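PDB 1JL5: outer protein YopM from Yersinia pestis, which probably acts as a leucine-rich-repeat effector that alters host cell physiology and promotes bacterial survival in host tissues. Local coordinates for residues Ser63-Cys68 and Ser85-Pro90; Pro131-Leu136 and Ser153-Ile158; Pro231-Leu236 and Asp254-Leu259; Lys360-Glu365 and Glu380-Asn385. All blocks are in the same frame, centred on the assembly; numbering follows the deposited sequence.

The four contacts follow one another along a leucine-rich-repeat solenoid, each closing before the next opens. Interaction 1 packs helix 58-71 against the loop of the first repeat, and interaction 2 joins strands 135-137 and 157-159; the centres of interactions 1 and 2 are about 22 Å apart. Interaction 3 pairs two loops, its centre about 28 Å from that of interaction 2 and about 36 Å from that of interaction 4, which joins the last two parallel strands of the chain. Interactions 1 and 4 lie about 53 Å apart between centres. One bound calcium lies about 4 Å from the side chain of E380 in interaction 4; in interaction 3 the L255 side chain is about 11 Å from a calcium.

Interaction 1: residues Ser63-Cys68 and Ser85-Pro90; sequences SRLRDC and SLPELP
L65 drives its CD1 methyl onto the ring of P87, and this pair meets tip to tip. The closest atoms are L65 CD1 and P87 CG at 3.3 Å, tighter than the usual van der Waals separation, so the two side chains are pressed hard together at this point. P87 CD is the next atom of the ring, 3.9 Å from L65 CD1. The other branch of the leucine serves a second proline: L65 CD2 lies 3.7 Å from P90 CD, and here the side chains cross at about a right angle. One leucine therefore spans two prolines by giving a methyl to each. Its CG is anti to the carbonyl carbon, beside the backbone N (chi1 -75°), and the fork beyond that carbon divides between the rings.

One helical turn on, C68 reaches P90 from another direction. Its SG is anti to the backbone N (chi1 176°) and lies 3.5 Å from P90 CG and 3.8 Å from P90 CB. P90 thus receives L65 at CD and C68 at CG and CB. The side chains meet through apolar atoms and the thiol sulfur, and the four that carry the contact are buried.

This is plain packing of a helix that precedes the leucine-rich repeats against the irregular loop of the first repeat. W43 of helix 36-48 touches both L65 and P87 and takes E88 O as a hydrogen-bond acceptor. L76 of strand 75-77 touches L65 and P90, so both that strand and helix 36-48 pack on the contact, which joins helix 58-71 to the first repeat.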
# COMPACT_ATOMS: atom_id res chain seq x y z
N SER A 63 23.78 -20.31 -30.00
CA SER A 63 22.76 -21.06 -30.70
C SER A 63 21.92 -20.11 -31.55
O SER A 63 21.61 -20.39 -32.70
CB SER A 63 21.87 -21.80 -29.71
OG SER A 63 20.83 -22.48 -30.39
N ARG A 64 21.57 -18.96 -30.96
CA ARG A 64 20.77 -17.96 -31.66
C ARG A 64 21.62 -17.39 -32.79
O ARG A 64 21.15 -17.23 -33.92
CB ARG A 64 20.39 -16.82 -30.72
CG ARG A 64 19.67 -17.23 -29.44
CD ARG A 64 18.21 -17.52 -29.67
NE ARG A 64 17.52 -17.88 -28.43
CZ ARG A 64 17.30 -17.05 -27.42
NH1 ARG A 64 17.69 -15.78 -27.49
NH2 ARG A 64 16.68 -17.48 -26.33
N LEU A 65 22.87 -17.09 -32.48
CA LEU A 65 23.80 -16.54 -33.45
C LEU A 65 23.92 -17.47 -34.65
O LEU A 65 23.78 -17.05 -35.80
CB LEU A 65 25.17 -16.35 -32.81
CG LEU A 65 25.25 -15.16 -31.86
CD1 LEU A 65 26.44 -15.32 -30.93
CD2 LEU A 65 25.36 -13.88 -32.68
N ARG A 66 24.18 -18.74 -34.37
CA ARG A 66 24.33 -19.73 -35.41
C ARG A 66 23.07 -19.84 -36.24
O ARG A 66 23.11 -19.76 -37.46
CB ARG A 66 24.66 -21.09 -34.79
CG ARG A 66 25.94 -21.09 -33.98
CD ARG A 66 26.19 -22.47 -33.43
NE ARG A 66 26.29 -23.44 -34.52
CZ ARG A 66 27.42 -24.05 -34.87
NH1 ARG A 66 28.55 -23.80 -34.22
NH2 ARG A 66 27.42 -24.90 -35.88
N ASP A 67 21.94 -20.01 -35.56
CA ASP A 67 20.67 -20.13 -36.25
C ASP A 67 20.47 -18.91 -37.13
O ASP A 67 20.07 -19.01 -38.29
CB ASP A 67 19.52 -20.24 -35.26
CG ASP A 67 18.22 -20.57 -35.94
OD1 ASP A 67 18.15 -21.65 -36.58
OD2 ASP A 67 17.26 -19.77 -35.86
N CYS A 68 20.77 -17.74 -36.58
CA CYS A 68 20.63 -16.51 -37.32
C CYS A 68 21.52 -16.54 -38.55
O CYS A 68 21.09 -16.25 -39.66
CB CYS A 68 21.01 -15.32 -36.45
SG CYS A 68 20.96 -13.78 -37.36
N SER A 85 28.63 -9.23 -23.19
CA SER A 85 29.17 -8.78 -24.46
C SER A 85 28.56 -9.63 -25.54
O SER A 85 27.99 -10.69 -25.27
CB SER A 85 30.69 -8.94 -24.51
OG SER A 85 31.05 -10.30 -24.70
N LEU A 86 28.66 -9.16 -26.77
CA LEU A 86 28.16 -9.89 -27.90
C LEU A 86 29.36 -10.13 -28.78
O LEU A 86 30.24 -9.28 -28.87
CB LEU A 86 27.12 -9.09 -28.68
CG LEU A 86 25.82 -8.76 -27.96
CD1 LEU A 86 24.86 -8.09 -28.94
CD2 LEU A 86 25.20 -10.03 -27.39
N PRO A 87 29.42 -11.30 -29.41
CA PRO A 87 30.56 -11.56 -30.28
C PRO A 87 30.20 -10.89 -31.59
O PRO A 87 29.17 -10.21 -31.68
CB PRO A 87 30.55 -13.07 -30.38
CG PRO A 87 29.07 -13.36 -30.41
CD PRO A 87 28.52 -12.46 -29.33
N GLU A 88 31.04 -11.06 -32.60
CA GLU A 88 30.75 -10.46 -33.89
C GLU A 88 29.37 -10.94 -34.29
O GLU A 88 29.03 -12.10 -34.10
CB GLU A 88 31.77 -10.92 -34.92
CG GLU A 88 31.75 -10.11 -36.19
CD GLU A 88 32.74 -10.64 -37.21
OE1 GLU A 88 33.85 -11.01 -36.78
OE2 GLU A 88 32.41 -10.67 -38.41
N LEU A 89 28.57 -10.04 -34.84
CA LEU A 89 27.21 -10.37 -35.23
C LEU A 89 27.12 -10.99 -36.61
O LEU A 89 28.01 -10.81 -37.44
CB LEU A 89 26.36 -9.10 -35.21
CG LEU A 89 26.32 -8.35 -33.88
CD1 LEU A 89 25.65 -7.01 -34.08
CD2 LEU A 89 25.59 -9.19 -32.85
N PRO A 90 26.05 -11.76 -36.87
CA PRO A 90 25.94 -12.35 -38.20
C PRO A 90 26.12 -11.16 -39.15
O PRO A 90 25.61 -10.07 -38.89
CB PRO A 90 24.54 -12.92 -38.20
CG PRO A 90 24.42 -13.43 -36.79
CD PRO A 90 25.00 -12.27 -35.98

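Interaction 2: residues Pro131-Leu136 and Ser153-Ile158; sequences PLLEYL and SFLKII
Y135 presents one face of its ring to I157, whose CG2 methyl lies 3.9 Å from the ring centroid and 16° off the normal, a CH-pi contact offset toward the rim at CE2. The tyrosine CG is anti to the backbone N (chi1 -171°), which places it beside the carbonyl carbon, 4.1 Å from I157 CB. E134 and K156 run side by side in the same direction, yet E134 OE2 and K156 NZ stay 4.2 Å apart, beyond a salt bridge; the ammonium instead bonds F154 O. L132 and F154 also lie alongside one another, with L132 CD2 3.5 Å from F154 CE2, while P131 O sits at the phenyl edge, in its plane.

These are successive rungs of the leucine-rich-repeat solenoid: Y135 pairs with I157 and L136 with I158 in parallel register. E134 O grips two amides, I157 N at 2.9 Å and K156 N at 2.7 Å, the latter tilted from the carbonyl plane. L136 N returns a bond to I157 O at 2.6 Å. Y135 and I157 share one face of the sheet; L136 and I158 occupy the other, where L155 CD2 packs on L136 CB at 3.8 Å. One water bridges P131 O, L133 O and F154 N.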
# COMPACT_ATOMS: atom_id res chain seq x y z
N PRO A 131 24.23 3.09 -40.88
CA PRO A 131 23.52 3.98 -41.80
C PRO A 131 22.04 3.69 -42.02
O PRO A 131 21.25 4.60 -42.24
CB PRO A 131 24.33 3.87 -43.08
CG PRO A 131 24.85 2.47 -43.02
CD PRO A 131 25.30 2.36 -41.59
N LEU A 132 21.66 2.42 -41.96
CA LEU A 132 20.28 2.04 -42.19
C LEU A 132 19.43 1.92 -40.93
O LEU A 132 18.28 1.50 -41.00
CB LEU A 132 20.23 0.72 -42.95
CG LEU A 132 21.06 0.64 -44.24
CD1 LEU A 132 20.87 -0.74 -44.86
CD2 LEU A 132 20.63 1.73 -45.20
N LEU A 133 19.99 2.28 -39.78
CA LEU A 133 19.24 2.15 -38.55
C LEU A 133 17.89 2.86 -38.60
O LEU A 133 17.80 4.07 -38.82
CB LEU A 133 20.06 2.67 -37.36
CG LEU A 133 19.57 2.06 -36.04
CD1 LEU A 133 19.78 0.55 -36.11
CD2 LEU A 133 20.32 2.66 -34.86
N GLU A 134 16.84 2.08 -38.39
CA GLU A 134 15.48 2.58 -38.39
C GLU A 134 14.98 2.64 -36.96
O GLU A 134 14.22 3.53 -36.58
CB GLU A 134 14.58 1.66 -39.21
CG GLU A 134 14.78 1.76 -40.70
CD GLU A 134 14.06 0.66 -41.45
OE1 GLU A 134 13.13 0.06 -40.87
OE2 GLU A 134 14.42 0.41 -42.62
N TYR A 135 15.41 1.67 -36.16
CA TYR A 135 15.00 1.59 -34.78
C TYR A 135 16.21 1.54 -33.87
O TYR A 135 17.05 0.64 -33.97
CB TYR A 135 14.13 0.35 -34.58
CG TYR A 135 13.46 0.25 -33.22
CD1 TYR A 135 14.20 0.22 -32.05
CD2 TYR A 135 12.07 0.17 -33.12
CE1 TYR A 135 13.59 0.11 -30.80
CE2 TYR A 135 11.44 0.05 -31.89
CZ TYR A 135 12.21 0.03 -30.73
OH TYR A 135 11.59 -0.08 -29.50
N LEU A 136 16.31 2.52 -32.98
CA LEU A 136 17.40 2.58 -32.03
C LEU A 136 16.81 2.38 -30.64
O LEU A 136 16.37 3.34 -30.00
CB LEU A 136 18.11 3.93 -32.10
CG LEU A 136 19.24 4.11 -31.08
CD1 LEU A 136 20.30 3.05 -31.30
CD2 LEU A 136 19.83 5.50 -31.22
N SER A 153 19.33 8.78 -41.87
CA SER A 153 18.26 8.93 -42.84
C SER A 153 17.06 8.02 -42.64
O SER A 153 15.97 8.32 -43.13
CB SER A 153 18.83 8.71 -44.25
OG SER A 153 19.91 9.59 -44.49
N PHE A 154 17.23 6.92 -41.92
CA PHE A 154 16.13 5.99 -41.72
C PHE A 154 15.77 5.80 -40.26
O PHE A 154 14.91 4.99 -39.94
CB PHE A 154 16.50 4.65 -42.34
CG PHE A 154 17.03 4.76 -43.74
CD1 PHE A 154 16.17 5.03 -44.80
CD2 PHE A 154 18.39 4.66 -43.99
CE1 PHE A 154 16.66 5.20 -46.09
CE2 PHE A 154 18.89 4.82 -45.28
CZ PHE A 154 18.02 5.10 -46.33
N LEU A 155 16.42 6.55 -39.38
CA LEU A 155 16.14 6.45 -37.96
C LEU A 155 14.74 6.96 -37.69
O LEU A 155 14.50 8.17 -37.69
CB LEU A 155 17.13 7.27 -37.14
CG LEU A 155 17.91 6.53 -36.06
CD1 LEU A 155 18.48 7.53 -35.08
CD2 LEU A 155 17.00 5.54 -35.35
N LYS A 156 13.80 6.04 -37.47
CA LYS A 156 12.42 6.41 -37.21
C LYS A 156 12.10 6.39 -35.72
O LYS A 156 11.40 7.26 -35.21
CB LYS A 156 11.48 5.45 -37.94
CG LYS A 156 11.65 5.42 -39.45
CD LYS A 156 10.85 4.28 -40.07
CE LYS A 156 11.18 4.10 -41.56
NZ LYS A 156 12.66 4.10 -41.83
N ILE A 157 12.62 5.38 -35.03
CA ILE A 157 12.37 5.25 -33.60
C ILE A 157 13.65 5.30 -32.80
O ILE A 157 14.57 4.51 -33.02
CB ILE A 157 11.63 3.93 -33.26
CG1 ILE A 157 10.24 3.92 -33.88
CG2 ILE A 157 11.52 3.77 -31.75
CD1 ILE A 157 10.22 3.60 -35.33
N ILE A 158 13.72 6.24 -31.86
CA ILE A 158 14.87 6.36 -30.99
C ILE A 158 14.32 6.18 -29.59
O ILE A 158 13.51 6.99 -29.12
CB ILE A 158 15.55 7.74 -31.05
CG1 ILE A 158 16.41 7.88 -32.31
CG2 ILE A 158 16.45 7.93 -29.83
CD1 ILE A 158 15.64 7.73 -33.57
O HOH W 1 19.23 5.60 -40.42
O HOH W 2 21.71 7.04 -42.62

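Interaction 3: residues Pro231-Leu236 and Asp254-Leu259; sequences PELQNL and DLPPSL
Q234 lies alongside D254, pointing the same way, where loops of successive leucine-rich repeats, between strands 219-221, 241-243 and 261-263, stack on each other. The glutamine CG stands between the backbone N and the carbonyl carbon (chi1 71°), and the chain is extended beyond it. Q234 CB begins the contact 3.6 Å from D254 CB. CG passes the same methylene farther off, and CD lies 3.6 Å from both D254 CB and D254 OD2. At the tip OE1 is 3.4 Å from both D254 CB and D254 OD2, the latter a fellow acceptor likely to repel it. NE2 approaches D254 OD2 while donating to E232 OE2 at 2.7 Å, where it meets the anti lone pair of that oxygen. That bond ties the amide to its own loop, its plane 40° from the D254 carboxylate.

L233 supplies the buried half. Its side chain runs in the same direction as those of L255 and P256, with CB 3.5 Å from P256 CD and CD1 4.0 Å from L255 CD2. I242 of strand 241-243 touches both L233 and P256, linking the loops to the repeat core.

L233-L236 and P256-L259 are type I turns. L233 O accepts L236 N within its turn and in addition meets P256 CA in a CA-H...O contact. A water spans the loops: it accepts from L233 N at 2.7 Å and donates to D254 O at 2.5 Å.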
# COMPACT_ATOMS: atom_id res chain seq x y z
N PRO A 231 5.23 24.37 -24.52
CA PRO A 231 5.37 25.26 -25.67
C PRO A 231 3.99 25.45 -26.26
O PRO A 231 3.01 24.87 -25.78
CB PRO A 231 6.29 24.48 -26.59
CG PRO A 231 5.88 23.07 -26.33
CD PRO A 231 5.77 23.03 -24.82
N GLU A 232 3.88 26.27 -27.30
CA GLU A 232 2.59 26.47 -27.91
C GLU A 232 2.10 25.12 -28.39
O GLU A 232 2.84 24.37 -29.01
CB GLU A 232 2.69 27.44 -29.07
CG GLU A 232 1.36 27.70 -29.72
CD GLU A 232 1.35 28.97 -30.52
OE1 GLU A 232 2.33 29.21 -31.25
OE2 GLU A 232 0.36 29.72 -30.41
N LEU A 233 0.84 24.82 -28.10
CA LEU A 233 0.27 23.53 -28.46
C LEU A 233 -0.91 23.62 -29.41
O LEU A 233 -1.21 22.66 -30.12
CB LEU A 233 -0.22 22.83 -27.20
CG LEU A 233 0.77 22.70 -26.04
CD1 LEU A 233 0.02 22.26 -24.78
CD2 LEU A 233 1.85 21.71 -26.43
N GLN A 234 -1.58 24.76 -29.42
CA GLN A 234 -2.77 24.93 -30.23
C GLN A 234 -2.58 24.72 -31.72
O GLN A 234 -3.53 24.41 -32.42
CB GLN A 234 -3.39 26.29 -29.97
CG GLN A 234 -2.60 27.45 -30.51
CD GLN A 234 -3.13 28.75 -29.98
OE1 GLN A 234 -4.34 28.96 -29.95
NE2 GLN A 234 -2.24 29.63 -29.56
N ASN A 235 -1.35 24.87 -32.20
CA ASN A 235 -1.10 24.69 -33.61
C ASN A 235 -0.61 23.29 -33.92
O ASN A 235 -0.02 23.04 -34.96
CB ASN A 235 -0.09 25.73 -34.09
CG ASN A 235 -0.56 27.13 -33.84
OD1 ASN A 235 -1.72 27.45 -34.08
ND2 ASN A 235 0.33 27.99 -33.34
N LEU A 236 -0.87 22.38 -32.99
CA LEU A 236 -0.48 20.99 -33.15
C LEU A 236 -1.78 20.23 -33.32
O LEU A 236 -2.33 19.69 -32.37
CB LEU A 236 0.30 20.51 -31.93
CG LEU A 236 1.51 21.41 -31.66
CD1 LEU A 236 2.25 20.95 -30.41
CD2 LEU A 236 2.43 21.38 -32.88
N ASP A 254 -2.95 27.16 -24.95
CA ASP A 254 -4.16 26.73 -25.60
C ASP A 254 -3.77 25.33 -26.02
O ASP A 254 -2.68 25.11 -26.55
CB ASP A 254 -4.44 27.63 -26.78
CG ASP A 254 -4.72 29.03 -26.35
OD1 ASP A 254 -5.70 29.20 -25.60
OD2 ASP A 254 -3.97 29.94 -26.73
N LEU A 255 -4.65 24.38 -25.76
CA LEU A 255 -4.36 23.00 -26.05
C LEU A 255 -4.44 22.59 -27.51
O LEU A 255 -5.00 23.29 -28.34
CB LEU A 255 -5.30 22.13 -25.23
CG LEU A 255 -5.12 22.38 -23.73
CD1 LEU A 255 -6.19 21.65 -22.95
CD2 LEU A 255 -3.72 21.93 -23.32
N PRO A 256 -3.83 21.44 -27.84
CA PRO A 256 -3.90 20.99 -29.22
C PRO A 256 -5.40 20.84 -29.46
O PRO A 256 -6.09 20.24 -28.64
CB PRO A 256 -3.17 19.66 -29.18
CG PRO A 256 -2.12 19.91 -28.12
CD PRO A 256 -2.92 20.60 -27.05
N PRO A 257 -5.92 21.40 -30.55
CA PRO A 257 -7.35 21.30 -30.83
C PRO A 257 -7.94 19.90 -30.80
O PRO A 257 -9.12 19.73 -30.51
CB PRO A 257 -7.49 21.98 -32.19
CG PRO A 257 -6.16 21.71 -32.83
CD PRO A 257 -5.20 21.97 -31.70
N SER A 258 -7.14 18.90 -31.09
CA SER A 258 -7.65 17.54 -31.09
C SER A 258 -7.07 16.73 -29.95
O SER A 258 -7.04 15.50 -30.00
CB SER A 258 -7.33 16.87 -32.42
OG SER A 258 -7.99 17.53 -33.48
N LEU A 259 -6.62 17.42 -28.91
CA LEU A 259 -6.06 16.74 -27.77
C LEU A 259 -7.05 15.72 -27.25
O LEU A 259 -8.24 16.02 -27.10
CB LEU A 259 -5.74 17.75 -26.66
CG LEU A 259 -4.93 17.16 -25.51
CD1 LEU A 259 -3.57 16.72 -26.03
CD2 LEU A 259 -4.77 18.21 -24.42
O HOH W 3 -0.96 26.72 -27.49

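Interaction 4: residues Lys360-Glu365 and Glu380-Asn385; sequences KQLHVE and EDLRMN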
# COMPACT_ATOMS: atom_id res chain seq x y z
N LYS A 360 -18.61 -0.11 -12.21
CA LYS A 360 -17.83 -1.29 -11.89
C LYS A 360 -17.03 -1.05 -10.63
O LYS A 360 -16.79 -1.97 -9.84
CB LYS A 360 -16.86 -1.60 -13.02
CG LYS A 360 -17.55 -1.89 -14.34
CD LYS A 360 -18.53 -3.04 -14.21
CE LYS A 360 -19.17 -3.36 -15.55
NZ LYS A 360 -19.82 -2.17 -16.16
N GLN A 361 -16.61 0.19 -10.45
CA GLN A 361 -15.80 0.52 -9.31
C GLN A 361 -16.28 1.73 -8.55
O GLN A 361 -16.55 2.78 -9.12
CB GLN A 361 -14.37 0.74 -9.78
CG GLN A 361 -13.39 1.09 -8.69
CD GLN A 361 -12.04 1.35 -9.27
OE1 GLN A 361 -11.88 2.23 -10.11
NE2 GLN A 361 -11.04 0.59 -8.83
N LEU A 362 -16.40 1.55 -7.25
CA LEU A 362 -16.83 2.61 -6.38
C LEU A 362 -15.86 2.69 -5.21
O LEU A 362 -15.88 1.84 -4.33
CB LEU A 362 -18.23 2.36 -5.84
CG LEU A 362 -18.68 3.49 -4.92
CD1 LEU A 362 -18.77 4.78 -5.72
CD2 LEU A 362 -20.00 3.15 -4.27
N HIS A 363 -15.00 3.69 -5.24
CA HIS A 363 -14.05 3.90 -4.15
C HIS A 363 -14.41 5.26 -3.59
O HIS A 363 -14.02 6.28 -4.14
CB HIS A 363 -12.62 3.90 -4.66
CG HIS A 363 -12.12 2.54 -5.05
ND1 HIS A 363 -10.85 2.32 -5.52
CD2 HIS A 363 -12.74 1.34 -5.04
CE1 HIS A 363 -10.70 1.03 -5.78
NE2 HIS A 363 -11.84 0.42 -5.50
N VAL A 364 -15.20 5.25 -2.53
CA VAL A 364 -15.63 6.48 -1.89
C VAL A 364 -15.23 6.43 -0.44
O VAL A 364 -15.84 7.03 0.44
CB VAL A 364 -17.15 6.65 -2.04
CG1 VAL A 364 -17.61 7.92 -1.34
CG2 VAL A 364 -17.50 6.74 -3.51
N GLU A 365 -14.16 5.67 -0.21
CA GLU A 365 -13.57 5.49 1.10
C GLU A 365 -13.25 6.85 1.71
O GLU A 365 -12.87 7.78 1.01
CB GLU A 365 -12.27 4.68 0.93
CG GLU A 365 -11.93 4.46 -0.56
CD GLU A 365 -10.56 3.87 -0.79
OE1 GLU A 365 -10.24 2.84 -0.16
OE2 GLU A 365 -9.82 4.44 -1.62
N GLU A 380 -18.14 -4.16 -9.14
CA GLU A 380 -17.28 -5.31 -8.89
C GLU A 380 -16.24 -4.93 -7.85
O GLU A 380 -15.82 -5.74 -7.03
CB GLU A 380 -16.54 -5.72 -10.17
CG GLU A 380 -17.40 -5.80 -11.41
CD GLU A 380 -16.60 -6.11 -12.66
OE1 GLU A 380 -15.52 -5.50 -12.85
OE2 GLU A 380 -17.04 -6.95 -13.47
N ASP A 381 -15.82 -3.67 -7.90
CA ASP A 381 -14.79 -3.15 -7.02
C ASP A 381 -15.37 -2.05 -6.15
O ASP A 381 -15.62 -0.94 -6.61
CB ASP A 381 -13.66 -2.59 -7.87
CG ASP A 381 -12.52 -2.07 -7.05
OD1 ASP A 381 -12.70 -1.86 -5.83
OD2 ASP A 381 -11.44 -1.87 -7.63
N LEU A 382 -15.58 -2.37 -4.88
CA LEU A 382 -16.16 -1.42 -3.95
C LEU A 382 -15.30 -1.17 -2.72
O LEU A 382 -14.75 -2.09 -2.13
CB LEU A 382 -17.53 -1.92 -3.51
CG LEU A 382 -18.31 -1.10 -2.48
CD1 LEU A 382 -18.62 0.27 -3.04
CD2 LEU A 382 -19.58 -1.84 -2.12
N ARG A 383 -15.19 0.10 -2.36
CA ARG A 383 -14.44 0.50 -1.18
C ARG A 383 -15.15 1.70 -0.61
O ARG A 383 -15.30 2.72 -1.27
CB ARG A 383 -12.99 0.83 -1.51
CG ARG A 383 -12.25 -0.31 -2.18
CD ARG A 383 -10.74 -0.23 -2.03
NE ARG A 383 -10.22 1.11 -2.28
CZ ARG A 383 -9.00 1.36 -2.75
NH1 ARG A 383 -8.18 0.35 -3.03
NH2 ARG A 383 -8.59 2.61 -2.94
N MET A 384 -15.64 1.55 0.61
CA MET A 384 -16.33 2.62 1.29
C MET A 384 -15.88 2.61 2.73
O MET A 384 -15.69 1.56 3.32
CB MET A 384 -17.84 2.42 1.21
CG MET A 384 -18.37 2.37 -0.21
SD MET A 384 -20.17 2.49 -0.28
CE MET A 384 -20.63 0.77 -0.12
N ASN A 385 -15.69 3.80 3.29
CA ASN A 385 -15.26 3.93 4.66
C ASN A 385 -15.78 5.26 5.18
O ASN A 385 -15.41 6.32 4.68
CB ASN A 385 -13.74 3.87 4.75
CG ASN A 385 -13.24 3.72 6.18
OD1 ASN A 385 -12.30 2.97 6.45
ND2 ASN A 385 -13.88 4.43 7.10
O HOH W 4 -17.08 5.98 2.46
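H363 carries the guanidinium of R383 flat on one face of its imidazole, the centres 3.7 Å apart and the planes 11° from parallel, with NE over the middle of the ring. Q361 CG covers the opposite face, toward the rim. At the imidazole edge NE2 donates to D381 OD1 at a very short 2.5 Å, the ring and carboxylate turned 65° against each other. E365 OE2 lies at the guanidinium edge in a salt bridge with R383 NH2 at 2.6 Å, the nitrogen standing above the carboxylate plane.

D381 is gripped a second time, by Q361 NE2 on OD2 at 2.8 Å, also from above its plane. The strands that carry these groups run parallel, pairing Q361 with D381, L362 with L382 and H363 with R383, as neighbouring strands of the solenoid do. On the face that carries L362 and L382 the contact is apolar, L362 CD2 pressing on L382 CD1 at 3.4 Å. Strand 381-385 pairs antiparallel with a strand of a second subunit, so the sheet continues across that interface.

E365 would partly offset the charge of R383; D381 holds the proton of H363 on NE2 and could favour the imidazolium, while the guanidinium stacked on the ring would work against it.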